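Long-range contacts in cleavage stimulation factor 77 (Encephalitozoon cuniculi, PDB 2UY1), which probably takes part in the cleavage and polyadenylation of pre-mRNA 3' ends, as its CstF-77 relatives do, and may bind mRNA: residues 212-217 with 437-442; 231-236 with 254-259; 386-391 with 408-413. All coordinates share one frame; numbering follows the deposited sequence.

Interaction 1 of 3, residues 212-217 with 437-442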
ATOM      1  N   ALA B 212     -27.759  17.572  -7.935  1.00 32.00           N
ATOM      2  CA  ALA B 212     -26.608  17.114  -7.158  1.00 30.29           C
ATOM      3  C   ALA B 212     -26.986  16.974  -5.674  1.00 29.97           C
ATOM      4  O   ALA B 212     -27.319  17.943  -5.002  1.00 28.87           O
ATOM      5  CB  ALA B 212     -25.480  18.077  -7.309  1.00 30.52           C
ATOM      6  N   GLU B 213     -26.921  15.768  -5.158  1.00 28.78           N
ATOM      7  CA  GLU B 213     -27.429  15.504  -3.804  1.00 29.29           C
ATOM      8  C   GLU B 213     -26.692  16.266  -2.689  1.00 28.15           C
ATOM      9  O   GLU B 213     -27.253  16.521  -1.621  1.00 27.59           O
ATOM     10  CB  GLU B 213     -27.598  13.996  -3.566  1.00 29.30           C
ATOM     11  CG  GLU B 213     -26.439  13.191  -3.069  1.00 30.57           C
ATOM     12  CD  GLU B 213     -26.727  11.675  -3.269  1.00 32.79           C
ATOM     13  OE1 GLU B 213     -27.838  11.152  -2.924  1.00 38.51           O
ATOM     14  OE2 GLU B 213     -25.836  10.992  -3.788  1.00 36.45           O
ATOM     15  N   GLU B 214     -25.476  16.710  -2.997  1.00 26.40           N
ATOM     16  CA  GLU B 214     -24.631  17.452  -2.030  1.00 26.53           C
ATOM     17  C   GLU B 214     -25.276  18.745  -1.607  1.00 24.93           C
ATOM     18  O   GLU B 214     -25.225  19.107  -0.473  1.00 24.36           O
ATOM     19  CB  GLU B 214     -23.273  17.800  -2.633  1.00 26.44           C
ATOM     20  CG  GLU B 214     -22.433  16.620  -2.887  1.00 29.95           C
ATOM     21  CD  GLU B 214     -22.351  16.213  -4.356  1.00 35.13           C
ATOM     22  OE1 GLU B 214     -23.402  16.049  -5.033  1.00 30.22           O
ATOM     23  OE2 GLU B 214     -21.189  15.996  -4.802  1.00 37.63           O
ATOM     24  N   VAL B 215     -25.892  19.440  -2.558  1.00 24.89           N
ATOM     25  CA  VAL B 215     -26.507  20.734  -2.278  1.00 24.34           C
ATOM     26  C   VAL B 215     -27.575  20.618  -1.194  1.00 24.51           C
ATOM     27  O   VAL B 215     -27.688  21.482  -0.323  1.00 25.77           O
ATOM     28  CB  VAL B 215     -27.138  21.344  -3.543  1.00 24.24           C
ATOM     29  CG1 VAL B 215     -26.056  21.763  -4.527  1.00 21.45           C
ATOM     30  CG2 VAL B 215     -28.099  20.355  -4.186  1.00 26.04           C
ATOM     31  N   TYR B 216     -28.355  19.545  -1.257  1.00 23.77           N
ATOM     32  CA  TYR B 216     -29.466  19.326  -0.325  1.00 23.59           C
ATOM     33  C   TYR B 216     -28.902  19.014   1.039  1.00 22.77           C
ATOM     34  O   TYR B 216     -29.442  19.473   2.041  1.00 24.37           O
ATOM     35  CB  TYR B 216     -30.385  18.193  -0.827  1.00 23.19           C
ATOM     36  CG  TYR B 216     -30.984  18.510  -2.168  1.00 24.62           C
ATOM     37  CD1 TYR B 216     -32.216  19.178  -2.268  1.00 27.88           C
ATOM     38  CD2 TYR B 216     -30.284  18.223  -3.357  1.00 27.50           C
ATOM     39  CE1 TYR B 216     -32.762  19.537  -3.540  1.00 24.36           C
ATOM     40  CE2 TYR B 216     -30.815  18.572  -4.605  1.00 24.40           C
ATOM     41  CZ  TYR B 216     -32.040  19.220  -4.679  1.00 24.98           C
ATOM     42  OH  TYR B 216     -32.581  19.528  -5.913  1.00 23.38           O
ATOM     43  N   PHE B 217     -27.832  18.225   1.092  1.00 22.34           N
ATOM     44  CA  PHE B 217     -27.149  17.967   2.379  1.00 22.10           C
ATOM     45  C   PHE B 217     -26.558  19.278   2.970  1.00 21.62           C
ATOM     46  O   PHE B 217     -26.613  19.461   4.178  1.00 20.12           O
ATOM     47  CB  PHE B 217     -26.069  16.872   2.239  1.00 23.21           C
ATOM     48  CG  PHE B 217     -25.101  16.775   3.449  1.00 22.50           C
ATOM     49  CD1 PHE B 217     -25.350  15.883   4.475  1.00 20.26           C
ATOM     50  CD2 PHE B 217     -23.954  17.622   3.539  1.00 24.92           C
ATOM     51  CE1 PHE B 217     -24.447  15.771   5.578  1.00 23.06           C
ATOM     52  CE2 PHE B 217     -23.073  17.577   4.638  1.00 23.26           C
ATOM     53  CZ  PHE B 217     -23.330  16.662   5.686  1.00 24.33           C
ATOM     54  N   GLY B 437     -16.279  18.943   3.161  1.00 24.83           N
ATOM     55  CA  GLY B 437     -15.665  18.151   4.228  1.00 24.01           C
ATOM     56  C   GLY B 437     -16.665  17.381   5.049  1.00 24.75           C
ATOM     57  O   GLY B 437     -16.520  16.157   5.233  1.00 25.84           O
ATOM     58  N   ARG B 438     -17.699  18.079   5.525  1.00 23.87           N
ATOM     59  CA  ARG B 438     -18.777  17.473   6.309  1.00 22.49           C
ATOM     60  C   ARG B 438     -19.507  16.361   5.543  1.00 23.54           C
ATOM     61  O   ARG B 438     -19.784  15.292   6.083  1.00 21.99           O
ATOM     62  CB  ARG B 438     -19.758  18.555   6.802  1.00 21.73           C
ATOM     63  CG  ARG B 438     -19.193  19.334   7.969  1.00 23.80           C
ATOM     64  CD  ARG B 438     -19.981  20.581   8.294  1.00 26.64           C
ATOM     65  NE  ARG B 438     -19.263  21.443   9.250  1.00 31.81           N
ATOM     66  CZ  ARG B 438     -19.369  21.391  10.590  1.00 32.61           C
ATOM     67  NH1 ARG B 438     -20.160  20.488  11.193  1.00 31.48           N
ATOM     68  NH2 ARG B 438     -18.694  22.263  11.339  1.00 29.84           N
ATOM     69  N   TYR B 439     -19.843  16.650   4.293  1.00 22.95           N
ATOM     70  CA  TYR B 439     -20.466  15.700   3.405  1.00 23.36           C
ATOM     71  C   TYR B 439     -19.616  14.461   3.289  1.00 23.61           C
ATOM     72  O   TYR B 439     -20.158  13.382   3.396  1.00 23.95           O
ATOM     73  CB  TYR B 439     -20.653  16.323   1.995  1.00 22.94           C
ATOM     74  CG  TYR B 439     -20.998  15.307   0.914  1.00 22.13           C
ATOM     75  CD1 TYR B 439     -22.306  14.803   0.777  1.00 18.62           C
ATOM     76  CD2 TYR B 439     -20.018  14.846   0.039  1.00 18.31           C
ATOM     77  CE1 TYR B 439     -22.612  13.899  -0.202  1.00 18.46           C
ATOM     78  CE2 TYR B 439     -20.311  13.939  -0.928  1.00 20.44           C
ATOM     79  CZ  TYR B 439     -21.609  13.447  -1.037  1.00 22.25           C
ATOM     80  OH  TYR B 439     -21.890  12.546  -2.042  1.00 23.89           O
ATOM     81  N   HIS B 440     -18.307  14.619   3.016  1.00 22.98           N
ATOM     82  CA  HIS B 440     -17.434  13.446   2.894  1.00 23.01           C
ATOM     83  C   HIS B 440     -17.316  12.654   4.150  1.00 20.55           C
ATOM     84  O   HIS B 440     -17.262  11.450   4.094  1.00 22.46           O
ATOM     85  CB  HIS B 440     -16.071  13.746   2.250  1.00 21.80           C
ATOM     86  CG  HIS B 440     -16.184  14.060   0.800  1.00 24.63           C
ATOM     87  ND1 HIS B 440     -16.362  15.238   0.156  1.00 25.39           N
ATOM     88  CD2 HIS B 440     -16.247  13.078  -0.164  1.00 25.23           C
ATOM     89  CE1 HIS B 440     -16.446  14.958  -1.182  1.00 24.75           C
ATOM     90  NE2 HIS B 440     -16.398  13.644  -1.349  1.00 25.74           N
ATOM     91  N   CYS B 441     -17.372  13.320   5.289  1.00 20.67           N
ATOM     92  CA  CYS B 441     -17.506  12.653   6.584  1.00 19.84           C
ATOM     93  C   CYS B 441     -18.706  11.735   6.663  1.00 19.69           C
ATOM     94  O   CYS B 441     -18.591  10.637   7.150  1.00 20.46           O
ATOM     95  CB  CYS B 441     -17.498  13.649   7.750  1.00 20.11           C
ATOM     96  SG  CYS B 441     -15.859  14.373   8.142  1.00 22.70           S
ATOM     97  N   PHE B 442     -19.874  12.180   6.178  1.00 19.72           N
ATOM     98  CA  PHE B 442     -21.045  11.352   6.209  1.00 17.82           C
ATOM     99  C   PHE B 442     -20.867  10.259   5.172  1.00 18.44           C
ATOM    100  O   PHE B 442     -21.060   9.101   5.503  1.00 17.74           O
ATOM    101  CB  PHE B 442     -22.316  12.188   5.940  1.00 18.61           C
ATOM    102  CG  PHE B 442     -22.891  12.839   7.160  1.00 19.13           C
ATOM    103  CD1 PHE B 442     -24.002  12.318   7.770  1.00 19.80           C
ATOM    104  CD2 PHE B 442     -22.332  14.015   7.677  1.00 21.70           C
ATOM    105  CE1 PHE B 442     -24.547  12.903   8.911  1.00 19.84           C
ATOM    106  CE2 PHE B 442     -22.851  14.595   8.807  1.00 21.06           C
ATOM    107  CZ  PHE B 442     -23.985  14.028   9.424  1.00 20.41           C
TER
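Phe217 and Tyr439 reach for each other with the same first torsion, CG anti to the backbone N (chi1 167° in both), while Phe442, its CG anti to its own carbonyl carbon, turns a ring face to Phe217. The result is an aromatic cluster at a steep helix crossing in an all-helical protein of the suppressor-of-forked family, a member of the TPR clan: the first turn of helix 213-225 packs across helix 434-446, their segment axes 10.5 Å apart. Phe217 is the middle ring of the three. Tyr439 turns an edge toward its face, the centroids of the Phe217 and Tyr439 rings being 6.0 Å apart and their planes at 71°. Phe217 in turn presents the edge carrying CE1 and CZ to the face of Phe442, a second T-shaped pair with planes at 64°. Here Phe217 CE1 stands 3.5 Å from Phe442 CD2, displaced from the middle of that face toward its rim. Tyr439 is also covered by Glu214, whose aliphatic part does the touching: CG lies 3.8 Å from the centroid of the Tyr439 ring, almost on the ring normal, in a CH-pi contact. Helix 247-255 enlarges the cluster, with Tyr251 meeting the Phe217 ring and Phe247 meeting that of Tyr439. Arg438 brings its CB to the Phe217 ring, but its extended chain leads off to a salt bridge between NH1 and an acidic side chain of another protein chain, which also sets an aromatic ring edge-to-face with Phe442. Phe217 even touches the helix backbone: CE2 approaches Tyr439 N obliquely to 3.4 Å, and CZ sits beside Arg438 O.

Interaction 2 of 3, residues 231-236 with 254-259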
ATOM      1  N   LYS B 231     -37.642  22.141   8.604  1.00 31.58           N
ATOM      2  CA  LYS B 231     -37.371  22.667   7.251  1.00 32.57           C
ATOM      3  C   LYS B 231     -36.297  21.825   6.558  1.00 31.18           C
ATOM      4  O   LYS B 231     -36.408  21.544   5.376  1.00 30.98           O
ATOM      5  CB  LYS B 231     -37.011  24.171   7.275  1.00 32.89           C
ATOM      6  CG  LYS B 231     -36.977  24.860   5.890  1.00 35.39           C
ATOM      7  CD  LYS B 231     -36.921  26.417   5.969  1.00 35.83           C
ATOM      8  CE  LYS B 231     -36.339  27.054   4.681  1.00 38.10           C
ATOM      9  NZ  LYS B 231     -36.615  26.306   3.342  1.00 40.86           N
ATOM     10  N   ALA B 232     -35.287  21.374   7.304  1.00 30.82           N
ATOM     11  CA  ALA B 232     -34.237  20.512   6.723  1.00 30.57           C
ATOM     12  C   ALA B 232     -34.807  19.218   6.121  1.00 30.11           C
ATOM     13  O   ALA B 232     -34.373  18.787   5.038  1.00 28.47           O
ATOM     14  CB  ALA B 232     -33.167  20.179   7.773  1.00 29.92           C
ATOM     15  N   LYS B 233     -35.765  18.597   6.832  1.00 30.69           N
ATOM     16  CA  LYS B 233     -36.335  17.287   6.427  1.00 30.50           C
ATOM     17  C   LYS B 233     -37.066  17.412   5.124  1.00 31.37           C
ATOM     18  O   LYS B 233     -37.053  16.516   4.296  1.00 31.42           O
ATOM     19  CB  LYS B 233     -37.310  16.755   7.495  1.00 31.91           C
ATOM     20  CG  LYS B 233     -37.882  15.326   7.207  1.00 29.57           C
ATOM     21  CD  LYS B 233     -38.405  14.684   8.501  1.00 29.62           C
ATOM     22  CE  LYS B 233     -38.938  13.266   8.329  1.00 28.29           C
ATOM     23  NZ  LYS B 233     -39.003  12.467   9.650  1.00 23.49           N
ATOM     24  N   LYS B 234     -37.708  18.556   4.945  1.00 31.69           N
ATOM     25  CA  LYS B 234     -38.435  18.835   3.738  1.00 31.27           C
ATOM     26  C   LYS B 234     -37.485  19.033   2.566  1.00 30.05           C
ATOM     27  O   LYS B 234     -37.765  18.543   1.466  1.00 28.75           O
ATOM     28  CB  LYS B 234     -39.403  20.026   3.940  1.00 32.26           C
ATOM     29  CG  LYS B 234     -40.730  19.601   4.613  1.00 34.87           C
ATOM     30  CD  LYS B 234     -40.936  20.124   6.046  1.00 37.59           C
ATOM     31  CE  LYS B 234     -42.450  20.282   6.389  1.00 37.52           C
ATOM     32  NZ  LYS B 234     -42.739  20.344   7.892  1.00 40.12           N
ATOM     33  N   VAL B 235     -36.359  19.725   2.814  1.00 29.12           N
ATOM     34  CA  VAL B 235     -35.280  19.939   1.782  1.00 28.41           C
ATOM     35  C   VAL B 235     -34.695  18.579   1.301  1.00 27.34           C
ATOM     36  O   VAL B 235     -34.387  18.420   0.124  1.00 27.60           O
ATOM     37  CB  VAL B 235     -34.110  20.851   2.312  1.00 28.86           C
ATOM     38  CG1 VAL B 235     -32.960  20.952   1.293  1.00 26.84           C
ATOM     39  CG2 VAL B 235     -34.593  22.252   2.652  1.00 27.55           C
ATOM     40  N   VAL B 236     -34.560  17.624   2.224  1.00 26.27           N
ATOM     41  CA  VAL B 236     -34.015  16.293   1.916  1.00 27.31           C
ATOM     42  C   VAL B 236     -34.987  15.467   1.098  1.00 27.52           C
ATOM     43  O   VAL B 236     -34.580  14.834   0.105  1.00 27.81           O
ATOM     44  CB  VAL B 236     -33.606  15.479   3.149  1.00 26.70           C
ATOM     45  CG1 VAL B 236     -33.077  14.110   2.714  1.00 27.32           C
ATOM     46  CG2 VAL B 236     -32.538  16.208   3.952  1.00 27.61           C
ATOM     47  N   LEU B 254     -31.295   7.982   8.647  1.00 20.27           N
ATOM     48  CA  LEU B 254     -30.607   8.118   9.911  1.00 21.41           C
ATOM     49  C   LEU B 254     -30.819   9.460  10.618  1.00 22.21           C
ATOM     50  O   LEU B 254     -31.010   9.490  11.826  1.00 23.35           O
ATOM     51  CB  LEU B 254     -29.102   7.831   9.753  1.00 22.35           C
ATOM     52  CG  LEU B 254     -28.272   7.773  11.050  1.00 21.47           C
ATOM     53  CD1 LEU B 254     -28.713   6.698  12.054  1.00 18.84           C
ATOM     54  CD2 LEU B 254     -26.763   7.634  10.645  1.00 23.27           C
ATOM     55  N   VAL B 255     -30.681  10.553   9.900  1.00 22.15           N
ATOM     56  CA  VAL B 255     -30.614  11.882  10.543  1.00 23.45           C
ATOM     57  C   VAL B 255     -32.045  12.393  10.832  1.00 24.51           C
ATOM     58  O   VAL B 255     -32.300  13.066  11.845  1.00 24.05           O
ATOM     59  CB  VAL B 255     -29.855  12.875   9.627  1.00 22.24           C
ATOM     60  CG1 VAL B 255     -30.140  14.357   9.961  1.00 22.22           C
ATOM     61  CG2 VAL B 255     -28.338  12.586   9.646  1.00 24.91           C
ATOM     62  N   MET B 256     -32.957  12.033   9.938  1.00 26.15           N
ATOM     63  CA  MET B 256     -34.367  12.465  10.044  1.00 27.19           C
ATOM     64  C   MET B 256     -35.303  11.390  10.596  1.00 28.21           C
ATOM     65  O   MET B 256     -36.524  11.607  10.590  1.00 29.46           O
ATOM     66  CB  MET B 256     -34.865  12.897   8.678  1.00 26.23           C
ATOM     67  CG  MET B 256     -33.928  13.814   7.988  1.00 26.56           C
ATOM     68  SD  MET B 256     -33.903  15.353   8.848  1.00 25.74           S
ATOM     69  CE  MET B 256     -32.833  16.344   7.795  1.00 27.25           C
ATOM     70  N   ASP B 257     -34.748  10.267  11.062  1.00 27.71           N
ATOM     71  CA  ASP B 257     -35.452   9.233  11.817  1.00 27.18           C
ATOM     72  C   ASP B 257     -36.599   8.574  11.027  1.00 27.02           C
ATOM     73  O   ASP B 257     -37.743   8.494  11.501  1.00 25.78           O
ATOM     74  CB  ASP B 257     -35.964   9.816  13.142  1.00 29.34           C
ATOM     75  CG  ASP B 257     -36.387   8.750  14.147  1.00 32.37           C
ATOM     76  OD1 ASP B 257     -36.118   7.562  13.898  1.00 33.33           O
ATOM     77  OD2 ASP B 257     -37.015   9.106  15.188  1.00 34.43           O
ATOM     78  N   GLU B 258     -36.261   8.035   9.857  1.00 25.98           N
ATOM     79  CA  GLU B 258     -37.261   7.397   8.970  1.00 25.32           C
ATOM     80  C   GLU B 258     -36.863   5.967   8.534  1.00 26.08           C
ATOM     81  O   GLU B 258     -36.332   5.790   7.409  1.00 26.09           O
ATOM     82  CB  GLU B 258     -37.483   8.269   7.751  1.00 25.73           C
ATOM     83  CG  GLU B 258     -38.191   9.573   8.015  1.00 23.86           C
ATOM     84  CD  GLU B 258     -39.691   9.402   8.373  1.00 26.71           C
ATOM     85  OE1 GLU B 258     -40.355   8.460   7.824  1.00 24.12           O
ATOM     86  OE2 GLU B 258     -40.172  10.212   9.198  1.00 23.95           O
ATOM     87  N   GLU B 259     -37.156   4.962   9.387  1.00 25.51           N
ATOM     88  CA  GLU B 259     -36.731   3.549   9.186  1.00 26.57           C
ATOM     89  C   GLU B 259     -37.268   2.951   7.897  1.00 26.98           C
ATOM     90  O   GLU B 259     -36.728   1.960   7.378  1.00 27.91           O
ATOM     91  CB  GLU B 259     -37.142   2.663  10.386  1.00 28.01           C
ATOM     92  CG  GLU B 259     -36.328   1.385  10.514  1.00 24.32           C
ATOM     93  CD  GLU B 259     -36.603   0.517  11.731  1.00 26.93           C
ATOM     94  OE1 GLU B 259     -37.208   0.967  12.736  1.00 30.29           O
ATOM     95  OE2 GLU B 259     -36.157  -0.656  11.703  1.00 26.99           O
TER
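The C-terminal end of helix 247-255 is held against the beginning of helix 229-242 by Lys233, which meets both Met256 and Glu258. Met256 is the first residue to leave helical backbone angles, and its carbonyl O accepts a hydrogen bond of 2.8 Å from Lys233 NZ. The donor sits in the carbonyl plane, with a C=O...N angle of 159°. The same ammonium forms a salt bridge with Glu258, NZ to OE2 2.6 Å, on the anti side of the carboxylate and 17° out of its plane. Lys233 manages this because its CG is anti to the backbone N (chi1 -176°) and the chain stays extended beyond it, crossing the bent Glu258 side chain at about a right angle. The two helices follow each other in the chain, and the beginning of the first meets the end of the second, as in a helical hairpin. At this C-terminal end Lys229 NZ also bonds Val255 O, so two lysines probably offset the negative end of the helix dipole. Beside the polar contacts, the Met256 side chain runs in the opposite direction to Lys233, with SD 3.9 Å from Lys233 CB. Its methyl CE packs 3.8 Å from Ala232 CB and, tip to tip, 3.9 Å from Val236 CG2. Ser220 of helix 213-225 touches both Ala232 and Met256. Tyr252, one turn before Met256, touches the side chains of Lys233, Val236 and Glu258.

Interaction 3 of 3, residues 386-391 with 408-413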
ATOM      1  N   MET B 386      -2.120 -12.024   3.835  1.00 16.06           N
ATOM      2  CA  MET B 386      -2.373 -12.950   4.942  1.00 16.64           C
ATOM      3  C   MET B 386      -1.059 -13.671   5.240  1.00 15.22           C
ATOM      4  O   MET B 386      -0.608 -13.642   6.353  1.00 14.39           O
ATOM      5  CB  MET B 386      -3.466 -13.980   4.569  1.00 15.48           C
ATOM      6  CG  MET B 386      -4.904 -13.424   4.626  1.00 17.20           C
ATOM      7  SD  MET B 386      -6.061 -14.567   3.767  1.00 19.91           S
ATOM      8  CE  MET B 386      -6.188 -15.810   5.109  1.00 15.61           C
ATOM      9  N   TRP B 387      -0.436 -14.277   4.228  1.00 15.38           N
ATOM     10  CA  TRP B 387       0.957 -14.808   4.363  1.00 16.40           C
ATOM     11  C   TRP B 387       1.948 -13.842   5.029  1.00 15.09           C
ATOM     12  O   TRP B 387       2.588 -14.181   6.051  1.00 16.59           O
ATOM     13  CB  TRP B 387       1.498 -15.268   2.992  1.00 16.56           C
ATOM     14  CG  TRP B 387       1.096 -16.681   2.556  1.00 16.36           C
ATOM     15  CD1 TRP B 387       0.336 -17.024   1.462  1.00 15.29           C
ATOM     16  CD2 TRP B 387       1.441 -17.897   3.207  1.00 16.96           C
ATOM     17  NE1 TRP B 387       0.209 -18.394   1.391  1.00 18.61           N
ATOM     18  CE2 TRP B 387       0.879 -18.948   2.461  1.00 19.06           C
ATOM     19  CE3 TRP B 387       2.227 -18.211   4.344  1.00 17.85           C
ATOM     20  CZ2 TRP B 387       1.056 -20.277   2.819  1.00 18.13           C
ATOM     21  CZ3 TRP B 387       2.358 -19.519   4.698  1.00 17.59           C
ATOM     22  CH2 TRP B 387       1.748 -20.533   3.962  1.00 16.90           C
ATOM     23  N   ASP B 388       2.103 -12.653   4.486  1.00 14.46           N
ATOM     24  CA  ASP B 388       3.010 -11.662   5.072  1.00 14.80           C
ATOM     25  C   ASP B 388       2.678 -11.193   6.504  1.00 14.67           C
ATOM     26  O   ASP B 388       3.617 -10.954   7.311  1.00 16.27           O
ATOM     27  CB  ASP B 388       3.127 -10.443   4.220  1.00 13.35           C
ATOM     28  CG  ASP B 388       3.656 -10.750   2.844  1.00 16.46           C
ATOM     29  OD1 ASP B 388       4.209 -11.841   2.646  1.00 22.87           O
ATOM     30  OD2 ASP B 388       3.561  -9.871   1.983  1.00 14.72           O
ATOM     31  N   SER B 389       1.401 -11.067   6.848  1.00 15.19           N
ATOM     32  CA  SER B 389       1.017 -10.751   8.268  1.00 14.65           C
ATOM     33  C   SER B 389       1.362 -11.861   9.215  1.00 14.63           C
ATOM     34  O   SER B 389       1.920 -11.607  10.311  1.00 14.93           O
ATOM     35  CB  SER B 389      -0.482 -10.404   8.365  1.00 16.23           C
ATOM     36  OG  SER B 389      -0.768  -9.403   7.388  1.00 14.44           O
ATOM     37  N   MET B 390       1.099 -13.100   8.810  1.00 13.43           N
ATOM     38  CA  MET B 390       1.436 -14.257   9.642  1.00 13.20           C
ATOM     39  C   MET B 390       2.957 -14.444   9.780  1.00 13.40           C
ATOM     40  O   MET B 390       3.455 -14.765  10.838  1.00 11.00           O
ATOM     41  CB  MET B 390       0.729 -15.534   9.092  1.00 13.98           C
ATOM     42  CG  MET B 390       0.867 -16.804   9.911  1.00 16.45           C
ATOM     43  SD  MET B 390      -0.077 -16.675  11.483  1.00 21.07           S
ATOM     44  CE  MET B 390       1.131 -16.004  12.523  1.00 14.74           C
ATOM     45  N   ILE B 391       3.707 -14.272   8.699  1.00 12.79           N
ATOM     46  CA  ILE B 391       5.192 -14.345   8.750  1.00 12.10           C
ATOM     47  C   ILE B 391       5.750 -13.250   9.668  1.00 10.93           C
ATOM     48  O   ILE B 391       6.702 -13.489  10.433  1.00 10.49           O
ATOM     49  CB  ILE B 391       5.824 -14.240   7.266  1.00 12.11           C
ATOM     50  CG1 ILE B 391       5.595 -15.570   6.495  1.00 12.08           C
ATOM     51  CG2 ILE B 391       7.377 -13.832   7.325  1.00 13.84           C
ATOM     52  CD1 ILE B 391       5.643 -15.476   4.903  1.00 13.49           C
ATOM     53  N   ASP B 408       9.134 -20.975   3.904  1.00 16.52           N
ATOM     54  CA  ASP B 408       9.212 -22.093   2.922  1.00 18.73           C
ATOM     55  C   ASP B 408       7.852 -22.245   2.288  1.00 18.83           C
ATOM     56  O   ASP B 408       7.718 -22.357   1.041  1.00 20.87           O
ATOM     57  CB  ASP B 408       9.494 -23.461   3.550  1.00 18.35           C
ATOM     58  CG  ASP B 408      10.914 -23.655   3.996  1.00 24.00           C
ATOM     59  OD1 ASP B 408      11.794 -22.963   3.461  1.00 26.42           O
ATOM     60  OD2 ASP B 408      11.130 -24.514   4.909  1.00 27.76           O
ATOM     61  N   GLN B 409       6.840 -22.343   3.141  1.00 16.72           N
ATOM     62  CA  GLN B 409       5.424 -22.464   2.687  1.00 16.16           C
ATOM     63  C   GLN B 409       4.891 -21.364   1.756  1.00 15.56           C
ATOM     64  O   GLN B 409       4.222 -21.664   0.798  1.00 14.72           O
ATOM     65  CB  GLN B 409       4.465 -22.640   3.878  1.00 16.77           C
ATOM     66  CG  GLN B 409       4.402 -24.060   4.518  1.00 18.24           C
ATOM     67  CD  GLN B 409       3.833 -23.989   5.968  1.00 20.40           C
ATOM     68  OE1 GLN B 409       2.861 -23.312   6.192  1.00 27.99           O
ATOM     69  NE2 GLN B 409       4.464 -24.675   6.930  1.00 28.57           N
ATOM     70  N   LYS B 410       5.149 -20.090   2.062  1.00 13.87           N
ATOM     71  CA  LYS B 410       4.834 -19.026   1.133  1.00 14.30           C
ATOM     72  C   LYS B 410       5.563 -19.210  -0.238  1.00 13.27           C
ATOM     73  O   LYS B 410       4.952 -19.008  -1.263  1.00 11.22           O
ATOM     74  CB  LYS B 410       5.127 -17.609   1.754  1.00 12.34           C
ATOM     75  CG  LYS B 410       4.362 -16.535   1.078  1.00 15.04           C
ATOM     76  CD  LYS B 410       4.940 -15.135   1.177  1.00 18.81           C
ATOM     77  CE  LYS B 410       4.069 -14.270   0.212  1.00 15.14           C
ATOM     78  NZ  LYS B 410       4.598 -12.910   0.063  1.00 16.96           N
ATOM     79  N   MET B 411       6.873 -19.517  -0.250  1.00 15.42           N
ATOM     80  CA  MET B 411       7.610 -19.700  -1.546  1.00 16.48           C
ATOM     81  C   MET B 411       7.080 -20.859  -2.369  1.00 18.36           C
ATOM     82  O   MET B 411       7.020 -20.742  -3.626  1.00 19.07           O
ATOM     83  CB  MET B 411       9.130 -19.847  -1.357  1.00 17.16           C
ATOM     84  CG  MET B 411       9.790 -18.715  -0.565  1.00 17.38           C
ATOM     85  SD  MET B 411       9.563 -17.109  -1.371  1.00 18.62           S
ATOM     86  CE  MET B 411       8.170 -16.434  -0.469  1.00 13.55           C
ATOM     87  N   ASP B 412       6.704 -21.952  -1.685  1.00 18.29           N
ATOM     88  CA  ASP B 412       5.987 -23.086  -2.276  1.00 19.50           C
ATOM     89  C   ASP B 412       4.656 -22.698  -2.929  1.00 20.09           C
ATOM     90  O   ASP B 412       4.341 -23.181  -4.023  1.00 20.05           O
ATOM     91  CB  ASP B 412       5.724 -24.196  -1.252  1.00 20.20           C
ATOM     92  CG  ASP B 412       7.022 -24.871  -0.792  1.00 24.27           C
ATOM     93  OD1 ASP B 412       8.032 -24.719  -1.518  1.00 21.83           O
ATOM     94  OD2 ASP B 412       7.045 -25.478   0.318  1.00 25.61           O
ATOM     95  N   ALA B 413       3.885 -21.869  -2.246  1.00 18.95           N
ATOM     96  CA  ALA B 413       2.588 -21.421  -2.713  1.00 19.86           C
ATOM     97  C   ALA B 413       2.683 -20.514  -3.942  1.00 20.47           C
ATOM     98  O   ALA B 413       1.831 -20.612  -4.813  1.00 21.45           O
ATOM     99  CB  ALA B 413       1.820 -20.714  -1.558  1.00 20.84           C
TER
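Lys410 runs over one face of the Trp387 indole, the two side chains sliding past each other in opposite directions. Its CG, anti to the backbone N, makes a CH-pi contact 4.0 Å from the centroid of the five-membered Trp387 ring and 27° off the ring normal. Beyond the ring the extended lysine chain crosses Asp388 obliquely and ends in a salt bridge, Lys410 NZ to Asp388 OD1 2.8 Å. The ammonium meets the syn side of that oxygen, 17° out of the carboxylate plane, and also bonds a polar side chain of another protein chain. Ile391 crosses the aliphatic part of the lysine at about a right angle, with its CD1 3.8 Å from Lys410 CD. At the far end of the indole, Trp387 CH2 comes within 3.4 Å of Gln409 CB. The Gln409 amide is turned 70° from the ring plane, yet its OE1 lies in that plane at the ring edge. Ala413 CB approaches obliquely, 4.1 Å from Trp387 NE1. The segments run nearly antiparallel, and the consecutive helices 384-397 and 400-415 that carry them form a helical hairpin. Phe377 of helix 370-379 meets Trp387 edge-to-face, Leu406 of helix 400-415 touches Trp387 and Ile391, and Ile419 in the following loop packs on Trp387 and Ala413.

Overall arrangement
Interactions 1 and 2 are buried neighbours, their centres 14 Å apart. They touch where Tyr216 packs on the backbone of Val235 and Phe442 on Val255, and helices 213-225 and 229-242 follow each other in the chain. The centre of interaction 3, only partly buried, lies about 40 Å from that of the chain. Interaction 1 closes a loop that contains the other two, which are local ties between successive helices. The long-range contact, its segments 220 residues apart, is made by rings; each local tie adds a lysine salt bridge to apolar packing, whether buried (interaction 2) or partly exposed (interaction 3). In interaction 2 the lysine also bonds a helix-end carbonyl; in interaction 3 it lies on an indole.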